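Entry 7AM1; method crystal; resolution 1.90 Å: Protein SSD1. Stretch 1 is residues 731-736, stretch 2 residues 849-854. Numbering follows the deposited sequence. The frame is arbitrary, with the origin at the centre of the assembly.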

# COMPACT_ATOMS: atom_id res chain seq x y z
N GLN A 731 -20.65 -14.20 -9.92
CA GLN A 731 -19.34 -14.67 -9.49
C GLN A 731 -18.51 -15.00 -10.73
O GLN A 731 -19.05 -15.18 -11.83
CB GLN A 731 -19.44 -15.89 -8.58
CG GLN A 731 -19.83 -17.15 -9.31
CD GLN A 731 -20.78 -18.02 -8.51
OE1 GLN A 731 -21.81 -18.46 -9.03
NE2 GLN A 731 -20.44 -18.27 -7.25
N LEU A 732 -17.20 -15.05 -10.53
CA LEU A 732 -16.26 -15.44 -11.57
C LEU A 732 -15.61 -16.76 -11.15
O LEU A 732 -15.61 -17.14 -9.98
CB LEU A 732 -15.18 -14.38 -11.79
CG LEU A 732 -15.65 -12.98 -12.15
CD1 LEU A 732 -14.45 -12.05 -12.24
CD2 LEU A 732 -16.44 -12.97 -13.45
N LEU A 733 -15.09 -17.47 -12.14
CA LEU A 733 -14.34 -18.70 -11.93
C LEU A 733 -12.99 -18.52 -12.61
O LEU A 733 -12.93 -18.20 -13.80
CB LEU A 733 -15.09 -19.90 -12.50
CG LEU A 733 -14.48 -21.29 -12.32
CD1 LEU A 733 -14.32 -21.63 -10.85
CD2 LEU A 733 -15.31 -22.35 -13.04
N THR A 734 -11.91 -18.69 -11.86
CA THR A 734 -10.59 -18.51 -12.43
C THR A 734 -9.61 -19.45 -11.75
O THR A 734 -9.81 -19.86 -10.60
CB THR A 734 -10.09 -17.06 -12.30
OG1 THR A 734 -8.86 -16.92 -13.02
CG2 THR A 734 -9.86 -16.70 -10.85
N MET A 735 -8.55 -19.79 -12.47
CA MET A 735 -7.46 -20.55 -11.87
C MET A 735 -6.67 -19.62 -10.95
O MET A 735 -6.44 -18.45 -11.28
CB MET A 735 -6.56 -21.15 -12.94
CG MET A 735 -7.27 -22.13 -13.87
SD MET A 735 -8.03 -23.49 -12.97
CE MET A 735 -6.59 -24.22 -12.19
N ALA A 736 -6.31 -20.13 -9.78
CA ALA A 736 -5.49 -19.40 -8.82
C ALA A 736 -4.38 -20.32 -8.33
O ALA A 736 -4.42 -21.54 -8.55
CB ALA A 736 -6.34 -18.90 -7.64
N ASN A 849 -7.77 -9.98 -16.71
CA ASN A 849 -7.87 -11.19 -17.51
C ASN A 849 -8.07 -12.40 -16.60
O ASN A 849 -7.44 -12.49 -15.54
CB ASN A 849 -6.62 -11.39 -18.36
CG ASN A 849 -6.46 -10.33 -19.42
OD1 ASN A 849 -7.45 -9.86 -19.98
ND2 ASN A 849 -5.22 -9.94 -19.68
N LEU A 850 -8.94 -13.31 -17.01
CA LEU A 850 -9.10 -14.55 -16.28
C LEU A 850 -7.97 -15.52 -16.64
O LEU A 850 -7.42 -15.48 -17.74
CB LEU A 850 -10.45 -15.20 -16.59
CG LEU A 850 -11.69 -14.40 -16.20
CD1 LEU A 850 -12.95 -15.15 -16.59
CD2 LEU A 850 -11.68 -14.12 -14.72
N ARG A 851 -7.62 -16.38 -15.68
CA ARG A 851 -6.71 -17.49 -15.93
C ARG A 851 -7.56 -18.74 -16.12
O ARG A 851 -8.16 -19.25 -15.17
CB ARG A 851 -5.70 -17.66 -14.79
CG ARG A 851 -4.75 -18.85 -14.98
CD ARG A 851 -3.54 -18.50 -15.84
NE ARG A 851 -2.69 -17.52 -15.17
CZ ARG A 851 -1.62 -17.81 -14.45
NH1 ARG A 851 -1.22 -19.07 -14.29
NH2 ARG A 851 -0.93 -16.84 -13.88
N LEU A 852 -7.64 -19.21 -17.35
CA LEU A 852 -8.48 -20.35 -17.69
C LEU A 852 -7.63 -21.59 -17.95
O LEU A 852 -6.46 -21.47 -18.31
CB LEU A 852 -9.31 -20.03 -18.94
CG LEU A 852 -10.16 -18.76 -18.81
CD1 LEU A 852 -10.91 -18.46 -20.09
CD2 LEU A 852 -11.13 -18.87 -17.64
N PRO A 853 -8.18 -22.79 -17.75
CA PRO A 853 -7.38 -23.99 -18.03
C PRO A 853 -7.20 -24.18 -19.53
O PRO A 853 -8.16 -24.09 -20.30
CB PRO A 853 -8.22 -25.12 -17.41
CG PRO A 853 -9.62 -24.62 -17.52
CD PRO A 853 -9.54 -23.12 -17.31
N SER A 854 -5.95 -24.41 -19.94
CA SER A 854 -5.62 -24.53 -21.36
C SER A 854 -5.62 -26.00 -21.77
O SER A 854 -4.60 -26.60 -22.11
CB SER A 854 -4.27 -23.87 -21.64

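Two backbone-anchored hydrogen bonds at Arg851 fasten the irregular segment 849-854 to the strand that begins at Leu732. Met735 N donates to Arg851 O at 2.8 Å, with a nearly linear N-H...O angle of 170°, and Arg851 N donates to Thr734 OG1 at 3.0 Å and 154°. Both polar backbone atoms of Arg851 are thus engaged by consecutive residues of the strand, and the closest CA approach falls between Met735 CA and Arg851 CA, 5.1 Å apart. The end-to-end directions of the touching parts, residues 732-735 and 850-853, differ by 50°.

Thr734 can act as acceptor because its CA-to-CB bond points toward the other segment and its chi1 is t (-173°), which places OG1 over the Arg851 backbone. Its CB also lies 4.1 Å from Leu850 CD2, a van der Waals contact.

Leu850 sets out sideways, but its m,t conformation brings the end of the side chain nearer the strand. There CD2 packs against Leu732 CD1 at 4.3 Å, while CD1 lies 4.1 Å from Leu733 O. Leu732 adopts the same m,t rotamer, and its CA-to-CB bond points toward the other segment. By contrast, Leu733 leaves sideways, and its side chain comes no nearer than 6.6 Å; its contribution here is made through the carbonyl, whose O also lies 4.3 Å from Leu852 CD2.

Met735 and Arg851 both start toward the opposing segment and then turn away, so that they touch through the bases of their side chains, Met735 CB lying 3.6 Å from Arg851 CG. In Met735 chi1 in m places CG 4.2 Å from Pro853 CD, an apolar contact; chi2 and chi3, also m, set the course of SD and CE, and the end of the side chain leads away. Arg851 follows t,p,p, carrying its guanidinium off to hydrogen bonds elsewhere in the structure.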